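Cutinase-like protein (Cryptococcus sp., PDB 2CZQ) probably hydrolyses carboxylic ester bonds, as a cutinase-like member of the alpha/beta hydrolase fold. Local coordinates at residues V10-R15 with T42-V47; A25-M30 with G110-G115; V77-Q82 with N106-V111. All coordinates share one frame; numbering follows the deposited sequence. Where two conformers were deposited one is given.

Interaction 1 of 3, residues V10-R15 with T42-V47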
loop_
_atom_site.group_PDB
_atom_site.type_symbol
_atom_site.label_atom_id
_atom_site.label_comp_id
_atom_site.label_asym_id
_atom_site.label_seq_id
_atom_site.Cartn_x
_atom_site.Cartn_y
_atom_site.Cartn_z
ATOM N N VAL A 10 -1.326 -11.593 6.294
ATOM C CA VAL A 10 -0.568 -10.530 6.929
ATOM C C VAL A 10 -0.806 -9.240 6.158
ATOM O O VAL A 10 -0.709 -9.211 4.924
ATOM C CB VAL A 10 0.944 -10.837 6.968
ATOM C CG1 VAL A 10 1.674 -9.819 7.825
ATOM C CG2 VAL A 10 1.200 -12.240 7.489
ATOM N N LEU A 11 -1.121 -8.190 6.909
ATOM C CA LEU A 11 -1.217 -6.837 6.386
ATOM C C LEU A 11 0.125 -6.183 6.673
ATOM O O LEU A 11 0.407 -5.788 7.805
ATOM C CB LEU A 11 -2.371 -6.084 7.059
ATOM C CG LEU A 11 -3.727 -6.805 7.056
ATOM C CD1 LEU A 11 -4.757 -6.033 7.862
ATOM C CD2 LEU A 11 -4.234 -7.043 5.636
ATOM N N ILE A 12 0.979 -6.146 5.656
ATOM C CA ILE A 12 2.302 -5.561 5.788
ATOM C C ILE A 12 2.158 -4.093 5.441
ATOM O O ILE A 12 1.789 -3.759 4.313
ATOM C CB ILE A 12 3.310 -6.245 4.829
ATOM C CG1 ILE A 12 3.541 -7.709 5.226
ATOM C CG2 ILE A 12 4.631 -5.458 4.777
ATOM C CD1 ILE A 12 4.375 -8.508 4.233
ATOM N N ASN A 13 2.433 -3.223 6.407
ATOM C CA ASN A 13 2.289 -1.793 6.171
ATOM C C ASN A 13 3.585 -1.054 6.428
ATOM O O ASN A 13 4.263 -1.290 7.436
ATOM C CB ASN A 13 1.121 -1.197 6.971
ATOM C CG ASN A 13 1.437 -1.022 8.446
ATOM O OD1 ASN A 13 1.721 0.090 8.900
ATOM N ND2 ASN A 13 1.394 -2.116 9.202
ATOM N N THR A 14 3.922 -0.171 5.491
ATOM C CA THR A 14 5.135 0.621 5.557
ATOM C C THR A 14 4.746 2.087 5.695
ATOM O O THR A 14 3.993 2.632 4.877
ATOM C CB THR A 14 5.994 0.378 4.313
ATOM O OG1 THR A 14 6.196 -1.030 4.154
ATOM C CG2 THR A 14 7.395 0.954 4.496
ATOM N N ARG A 15 5.269 2.714 6.742
ATOM C CA ARG A 15 4.809 4.021 7.185
ATOM C C ARG A 15 5.504 5.178 6.476
ATOM O O ARG A 15 6.477 4.993 5.735
ATOM C CB ARG A 15 4.997 4.142 8.694
ATOM C CG ARG A 15 6.431 4.368 9.126
ATOM C CD ARG A 15 6.635 4.052 10.579
ATOM N NE ARG A 15 7.955 4.412 11.087
ATOM C CZ ARG A 15 9.042 3.662 10.968
ATOM N NH1 ARG A 15 8.998 2.501 10.325
ATOM N NH2 ARG A 15 10.182 4.072 11.505
ATOM N N THR A 42 -2.715 -10.802 10.902
ATOM C CA THR A 42 -1.828 -9.991 11.726
ATOM C C THR A 42 -1.400 -8.773 10.923
ATOM O O THR A 42 -1.487 -8.755 9.687
ATOM C CB THR A 42 -0.574 -10.761 12.193
ATOM O OG1 THR A 42 0.097 -11.302 11.050
ATOM C CG2 THR A 42 -0.928 -11.963 13.096
ATOM N N ILE A 43 -0.934 -7.768 11.653
ATOM C CA ILE A 43 -0.472 -6.513 11.083
ATOM C C ILE A 43 1.030 -6.425 11.327
ATOM O O ILE A 43 1.475 -6.383 12.479
ATOM C CB ILE A 43 -1.205 -5.324 11.748
ATOM C CG1 ILE A 43 -2.720 -5.415 11.522
ATOM C CG2 ILE A 43 -0.646 -4.001 11.223
ATOM C CD1 ILE A 43 -3.538 -4.538 12.449
ATOM N N TYR A 44 1.806 -6.416 10.245
ATOM C CA TYR A 44 3.255 -6.325 10.332
ATOM C C TYR A 44 3.701 -4.939 9.910
ATOM O O TYR A 44 3.403 -4.503 8.795
ATOM C CB TYR A 44 3.953 -7.374 9.453
ATOM C CG TYR A 44 5.452 -7.239 9.552
ATOM C CD1 TYR A 44 6.117 -7.645 10.704
ATOM C CD2 TYR A 44 6.201 -6.650 8.531
ATOM C CE1 TYR A 44 7.478 -7.493 10.833
ATOM C CE2 TYR A 44 7.572 -6.493 8.649
ATOM C CZ TYR A 44 8.206 -6.922 9.807
ATOM O OH TYR A 44 9.561 -6.795 9.977
ATOM N N ASN A 45 4.434 -4.268 10.794
ATOM C CA ASN A 45 4.928 -2.922 10.536
ATOM C C ASN A 45 6.367 -2.973 10.053
ATOM O O ASN A 45 7.283 -3.328 10.805
ATOM C CB ASN A 45 4.832 -2.062 11.793
ATOM C CG ASN A 45 3.503 -2.208 12.499
ATOM O OD1 ASN A 45 2.441 -2.141 11.878
ATOM N ND2 ASN A 45 3.554 -2.396 13.814
ATOM N N THR A 46 6.572 -2.628 8.791
ATOM C CA THR A 46 7.899 -2.671 8.199
ATOM C C THR A 46 8.905 -1.914 9.054
ATOM O O THR A 46 8.647 -0.786 9.487
ATOM C CB THR A 46 7.816 -2.056 6.818
ATOM O OG1 THR A 46 6.903 -2.843 6.046
ATOM C CG2 THR A 46 9.157 -2.122 6.080
ATOM N N VAL A 47 10.054 -2.539 9.293
ATOM C CA VAL A 47 11.091 -1.937 10.114
ATOM C C VAL A 47 12.101 -1.220 9.228
ATOM O O VAL A 47 12.783 -1.841 8.412
ATOM C CB VAL A 47 11.802 -2.980 10.998
ATOM C CG1 VAL A 47 12.897 -2.318 11.819
ATOM C CG2 VAL A 47 10.800 -3.672 11.910
HETATM O O HOH W 1 6.856 1.140 8.729
#
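The backbone N and O of L11 and N13, on strand 9-14, bond in turn to T42, Y44 and T46 of the 42-47 segment in a ladder of backbone hydrogen bonds, parallel as in the open twisted sheet of an alpha/beta hydrolase. L11 N donates to T42 O, Y44 N to L11 O, N13 N to Y44 O at 2.9 Å, and T46 N to N13 O, which carries the pairing one residue past the strand end at N45. The two short strands diverge by 23°.

Side-chain polar bonds follow at the C-terminal end. N13 and N45 run next to each other in the same direction, with amide planes 77° apart; N13 ND2 reaches N45 OD1 at 2.9 Å, in the carbonyl plane and on a lone pair. N13 OD1 accepts from S24 N, engaging the amide at both ends. One residue further on, the T14 and T46 hydroxyls share a hydrogen bond, T14 OG1 to T46 OG1 2.7 Å. One water joins the ends of the two segments, accepting from R15 N and, in the guanidinium plane, from R15 NH1, and donating to T46 O at 2.7 Å; R15 NE donates to E19 O.

Apolar contacts are fewer. V10 CG1 packs on Y44 CB at 3.7 Å, and I12 CG2 lies at the edge of the Y44 ring, 4.2 Å from Y44 CD2. Y44 OH is hydrogen-bonded to D62 OD2.

This is the pairing of a beta-alpha-beta crossover. Helix 28-37, the connection, covers the face of L11 and I43, helix 57-73 covers the face of V10 and Y44, and strand 78-84 continues the sheet beyond strand 9-14.

Interaction 2 of 3, residues A25-M30 with G110-G115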
loop_
_atom_site.group_PDB
_atom_site.type_symbol
_atom_site.label_atom_id
_atom_site.label_comp_id
_atom_site.label_asym_id
_atom_site.label_seq_id
_atom_site.Cartn_x
_atom_site.Cartn_y
_atom_site.Cartn_z
ATOM N N ALA A 25 -0.363 5.498 10.799
ATOM C CA ALA A 25 -1.672 6.107 10.973
ATOM C C ALA A 25 -2.510 5.963 9.706
ATOM O O ALA A 25 -3.738 5.957 9.777
ATOM C CB ALA A 25 -1.531 7.567 11.345
ATOM N N GLY A 26 -1.850 5.842 8.554
ATOM C CA GLY A 26 -2.549 5.679 7.292
ATOM C C GLY A 26 -3.437 4.450 7.195
ATOM O O GLY A 26 -4.364 4.444 6.392
ATOM N N PHE A 27 -3.156 3.417 7.995
ATOM C CA PHE A 27 -3.873 2.144 7.870
ATOM C C PHE A 27 -4.553 1.672 9.134
ATOM O O PHE A 27 -5.189 0.630 9.130
ATOM C CB PHE A 27 -2.948 1.053 7.313
ATOM C CG PHE A 27 -2.170 1.526 6.142
ATOM C CD1 PHE A 27 -2.817 1.787 4.941
ATOM C CD2 PHE A 27 -0.822 1.824 6.257
ATOM C CE1 PHE A 27 -2.125 2.303 3.861
ATOM C CE2 PHE A 27 -0.112 2.335 5.177
ATOM C CZ PHE A 27 -0.765 2.581 3.975
ATOM N N ARG A 28 -4.444 2.433 10.215
ATOM C CA ARG A 28 -4.944 1.960 11.503
ATOM C C ARG A 28 -6.428 1.592 11.468
ATOM O O ARG A 28 -6.817 0.508 11.912
ATOM C CB ARG A 28 -4.687 3.014 12.581
ATOM C CG ARG A 28 -4.737 2.493 14.008
ATOM C CD ARG A 28 -4.264 3.491 15.066
ATOM N NE ARG A 28 -3.268 4.434 14.554
ATOM C CZ ARG A 28 -2.074 4.651 15.099
ATOM N NH1 ARG A 28 -1.695 3.994 16.189
ATOM N NH2 ARG A 28 -1.249 5.532 14.549
ATOM N N THR A 29 -7.263 2.487 10.953
ATOM C CA THR A 29 -8.690 2.217 10.936
ATOM C C THR A 29 -9.028 1.045 10.026
ATOM O O THR A 29 -9.668 0.089 10.463
ATOM C CB THR A 29 -9.462 3.473 10.565
ATOM O OG1 THR A 29 -9.337 4.393 11.654
ATOM C CG2 THR A 29 -10.964 3.193 10.469
ATOM N N MET A 30 -8.573 1.087 8.779
ATOM C CA MET A 30 -8.912 0.002 7.869
ATOM C C MET A 30 -8.418 -1.337 8.400
ATOM O O MET A 30 -9.098 -2.349 8.250
ATOM C CB MET A 30 -8.410 0.258 6.446
ATOM C CG MET A 30 -6.896 0.205 6.259
ATOM S SD MET A 30 -6.392 0.608 4.583
ATOM C CE MET A 30 -6.693 2.386 4.549
ATOM N N GLY A 110 -3.104 -8.175 -2.861
ATOM C CA GLY A 110 -3.420 -6.791 -3.143
ATOM C C GLY A 110 -2.346 -5.870 -2.637
ATOM O O GLY A 110 -1.635 -6.194 -1.686
ATOM N N VAL A 111 -2.247 -4.714 -3.284
ATOM C CA VAL A 111 -1.333 -3.648 -2.903
ATOM C C VAL A 111 -2.173 -2.381 -2.779
ATOM O O VAL A 111 -2.914 -2.031 -3.706
ATOM C CB VAL A 111 -0.226 -3.451 -3.957
ATOM C CG1 VAL A 111 0.696 -2.310 -3.559
ATOM C CG2 VAL A 111 0.571 -4.736 -4.149
ATOM N N PHE A 112 -2.078 -1.718 -1.629
ATOM C CA PHE A 112 -2.873 -0.539 -1.348
ATOM C C PHE A 112 -1.942 0.594 -0.954
ATOM O O PHE A 112 -1.239 0.508 0.056
ATOM C CB PHE A 112 -3.870 -0.840 -0.230
ATOM C CG PHE A 112 -4.771 0.312 0.090
ATOM C CD1 PHE A 112 -5.929 0.542 -0.645
ATOM C CD2 PHE A 112 -4.451 1.186 1.124
ATOM C CE1 PHE A 112 -6.746 1.624 -0.353
ATOM C CE2 PHE A 112 -5.262 2.266 1.423
ATOM C CZ PHE A 112 -6.410 2.484 0.688
ATOM N N LEU A 113 -1.931 1.643 -1.767
ATOM C CA LEU A 113 -1.010 2.762 -1.594
ATOM C C LEU A 113 -1.775 4.046 -1.360
ATOM O O LEU A 113 -2.830 4.254 -1.962
ATOM C CB LEU A 113 -0.126 2.928 -2.836
ATOM C CG LEU A 113 0.594 1.672 -3.332
ATOM C CD1 LEU A 113 1.255 1.919 -4.670
ATOM C CD2 LEU A 113 1.611 1.175 -2.312
ATOM N N ILE A 114 -1.246 4.899 -0.484
ATOM C CA ILE A 114 -1.788 6.237 -0.273
ATOM C C ILE A 114 -0.666 7.257 -0.298
ATOM O O ILE A 114 0.423 7.022 0.233
ATOM C CB ILE A 114 -2.593 6.355 1.055
ATOM C CG1 ILE A 114 -1.888 5.619 2.201
ATOM C CG2 ILE A 114 -4.013 5.848 0.860
ATOM C CD1 ILE A 114 -2.441 5.947 3.577
ATOM N N GLY A 115 -0.926 8.397 -0.930
ATOM C CA GLY A 115 0.068 9.457 -0.983
ATOM C C GLY A 115 1.386 9.010 -1.599
ATOM O O GLY A 115 2.462 9.276 -1.066
#
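F112 CG stands anti to its backbone N (chi1 -178°) and M30 CG lies between its backbone N and carbonyl carbon (chi1 69°); with the M30 chain bent at chi3 (73°), CE turns toward F112 CE2, oblique to the ring. This Met-aromatic contact helps pack the start of helix 28-37 against strand 108-114 in the alpha/beta hydrolase fold. The two side chains reach toward each other tip to tip. M30 SD is 4.3 Å from the centroid of the F112 ring, in an oblique approach, and M30 CE comes to 3.4 Å from F112 CE2.

F27, at the N-cap position of the helix, fills the other part of the contact. The F27 and F112 side chains pass in opposite senses and their rings meet rim to rim, F27 CE1 lying 3.8 Å from F112 CD2, each atom near the plane of the other ring. The rings therefore do not stack face to face. F27 also meets I114 tip to tip: F27 CZ is 3.7 Å from I114 CG1, and I114 CD1 approaches the ring obliquely.

No hydrogen bond crosses between the segments; the contact is a buried apolar one. Helix 187-200 adjoins it, with Y194 beside M30, F196 beside F112 and V189 beside I114, while Q190 binds M30 N and G26 O through its amide. F27 also touches Y84, next to a probable nucleophile elbow in which S85 would be the nucleophile. I114 CD1 lies 3.7 Å from G26 O, against a glycine that has no side chain.

Interaction 3 of 3, residues V77-Q82 with N106-V111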
loop_
_atom_site.group_PDB
_atom_site.type_symbol
_atom_site.label_atom_id
_atom_site.label_comp_id
_atom_site.label_asym_id
_atom_site.label_seq_id
_atom_site.Cartn_x
_atom_site.Cartn_y
_atom_site.Cartn_z
ATOM N N VAL A 77 0.037 -18.736 2.809
ATOM C CA VAL A 77 -0.250 -17.443 3.418
ATOM C C VAL A 77 -0.554 -16.389 2.348
ATOM O O VAL A 77 -0.022 -16.441 1.232
ATOM C CB VAL A 77 0.903 -16.986 4.358
ATOM C CG1 VAL A 77 2.162 -16.613 3.580
ATOM C CG2 VAL A 77 0.461 -15.841 5.274
ATOM N N CYS A 78 -1.430 -15.450 2.693
ATOM C CA CYS A 78 -1.761 -14.327 1.825
ATOM C C CYS A 78 -1.254 -13.020 2.407
ATOM O O CYS A 78 -1.184 -12.861 3.625
ATOM C CB CYS A 78 -3.263 -14.216 1.680
ATOM S SG CYS A 78 -4.055 -15.685 1.011
ATOM N N TYR A 79 -0.954 -12.071 1.527
ATOM C CA TYR A 79 -0.521 -10.741 1.938
ATOM C C TYR A 79 -1.329 -9.637 1.290
ATOM O O TYR A 79 -1.733 -9.746 0.121
ATOM C CB TYR A 79 0.938 -10.511 1.548
ATOM C CG TYR A 79 1.888 -11.493 2.166
ATOM C CD1 TYR A 79 2.213 -11.414 3.512
ATOM C CD2 TYR A 79 2.450 -12.512 1.411
ATOM C CE1 TYR A 79 3.076 -12.316 4.094
ATOM C CE2 TYR A 79 3.322 -13.432 1.985
ATOM C CZ TYR A 79 3.627 -13.324 3.331
ATOM O OH TYR A 79 4.492 -14.210 3.924
ATOM N N ILE A 80 -1.518 -8.559 2.047
ATOM C CA ILE A 80 -1.826 -7.254 1.467
ATOM C C ILE A 80 -0.643 -6.361 1.817
ATOM O O ILE A 80 -0.232 -6.301 2.978
ATOM C CB ILE A 80 -3.124 -6.646 2.048
ATOM C CG1 ILE A 80 -4.328 -7.581 1.858
ATOM C CG2 ILE A 80 -3.380 -5.252 1.453
ATOM C CD1 ILE A 80 -4.762 -7.807 0.414
ATOM N N LEU A 81 -0.082 -5.682 0.820
ATOM C CA LEU A 81 0.983 -4.712 1.055
ATOM C C LEU A 81 0.398 -3.309 1.045
ATOM O O LEU A 81 -0.278 -2.928 0.086
ATOM C CB LEU A 81 2.083 -4.812 -0.006
ATOM C CG LEU A 81 2.660 -6.202 -0.278
ATOM C CD1 LEU A 81 3.801 -6.105 -1.280
ATOM C CD2 LEU A 81 3.106 -6.896 1.002
ATOM N N GLN A 82 0.666 -2.557 2.108
ATOM C CA GLN A 82 0.136 -1.213 2.284
ATOM C C GLN A 82 1.297 -0.261 2.462
ATOM O O GLN A 82 2.229 -0.557 3.208
ATOM C CB GLN A 82 -0.747 -1.159 3.525
ATOM C CG GLN A 82 -1.916 -2.130 3.495
ATOM C CD GLN A 82 -2.602 -2.279 4.838
ATOM O OE1 GLN A 82 -1.949 -2.239 5.881
ATOM N NE2 GLN A 82 -3.922 -2.461 4.814
ATOM N N ASN A 106 2.391 -14.416 -6.303
ATOM C CA ASN A 106 1.122 -15.111 -6.144
ATOM C C ASN A 106 0.496 -14.901 -4.765
ATOM O O ASN A 106 -0.725 -14.819 -4.643
ATOM C CB ASN A 106 1.289 -16.606 -6.418
ATOM C CG ASN A 106 1.548 -16.917 -7.885
ATOM O OD1 ASN A 106 1.265 -16.114 -8.776
ATOM N ND2 ASN A 106 2.090 -18.100 -8.139
ATOM N N ALA A 107 1.337 -14.810 -3.736
ATOM C CA ALA A 107 0.870 -14.678 -2.356
ATOM C C ALA A 107 0.354 -13.278 -2.031
ATOM O O ALA A 107 -0.471 -13.110 -1.121
ATOM C CB ALA A 107 1.975 -15.065 -1.384
ATOM N N VAL A 108 0.856 -12.275 -2.752
ATOM C CA VAL A 108 0.403 -10.906 -2.544
ATOM C C VAL A 108 -0.908 -10.716 -3.297
ATOM O O VAL A 108 -0.937 -10.625 -4.532
ATOM C CB VAL A 108 1.450 -9.861 -2.976
ATOM C CG1 VAL A 108 0.901 -8.458 -2.764
ATOM C CG2 VAL A 108 2.744 -10.038 -2.184
ATOM N N LYS A 109 -2.001 -10.677 -2.542
ATOM C CA LYS A 109 -3.327 -10.586 -3.140
ATOM C C LYS A 109 -3.723 -9.164 -3.499
ATOM O O LYS A 109 -4.597 -8.967 -4.340
ATOM C CB LYS A 109 -4.385 -11.215 -2.232
ATOM C CG LYS A 109 -4.091 -12.662 -1.822
ATOM C CD LYS A 109 -3.851 -13.594 -3.014
ATOM C CE LYS A 109 -3.450 -14.986 -2.534
ATOM N NZ LYS A 109 -3.007 -15.892 -3.633
ATOM N N GLY A 110 -3.104 -8.175 -2.861
ATOM C CA GLY A 110 -3.420 -6.791 -3.143
ATOM C C GLY A 110 -2.346 -5.870 -2.637
ATOM O O GLY A 110 -1.635 -6.194 -1.686
ATOM N N VAL A 111 -2.247 -4.714 -3.284
ATOM C CA VAL A 111 -1.333 -3.648 -2.903
ATOM C C VAL A 111 -2.173 -2.381 -2.779
ATOM O O VAL A 111 -2.914 -2.031 -3.706
ATOM C CB VAL A 111 -0.226 -3.451 -3.957
ATOM C CG1 VAL A 111 0.696 -2.310 -3.559
ATOM C CG2 VAL A 111 0.571 -4.736 -4.149
#
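The Y79 ring meets A107 at its edge, where A107 CB lies near the ring plane, 3.8 Å from Y79 CD2, while V108 CG2 approaches the ring obliquely. These residues open a parallel strand pair of the alpha/beta hydrolase sheet, strand 78-84 beside strand 108-114, interrupted by a beta bulge. Y79 pairs with V108, but I80 pairs with G110, and K109 is the extra residue.

Three backbone hydrogen bonds join the segments. Y79 N donates to A107 O, the carbonyl oxygen of the last residue of helix 103-107; around the bulge, K109 N donates to Y79 O at 2.8 Å and L81 N to G110 O at 3.0 Å. G110 N, buried here, has no partner in the model, and I80 CD1 lies 3.7 Å from it.

On the face of Y79 and L81, the L81 and V108 side chains cross at about a right angle, L81 CG 3.8 Å from V108 CG1. Helices 57-73 and 86-98 cover this face.

K109 CG and CE touch C78 CB and SG; C78 SG forms the disulfide with C6. The K109 side chain bends at chi2 (-55°), which sets CD. K109 CE is 3.7 Å from C78 SG, and K109 NZ donates to N106 O at 2.7 Å.

From the N terminus, strand 9-14 enters first. Interaction 1 closes the loop that runs through helix 28-37 and on to strand 41-45, beside the first strand. The 25-30 segment lies inside that loop yet finds its partner far downstream in 110-115, so interactions 1 and 2 cross along the chain; they touch where N13 CB meets F27 CD2. Interaction 3 opens after interaction 1 has closed, and joins strand 78-84 to strand 108-114 around helices 86-98 and 103-107. It ends on the same strand as interaction 2, sharing G110 and V111. Strand 78-84 pairs with strands 9-14 and 108-114 on its two sides, which puts interactions 1 and 3 in one sheet; interaction 2 ties helix 28-37 to it.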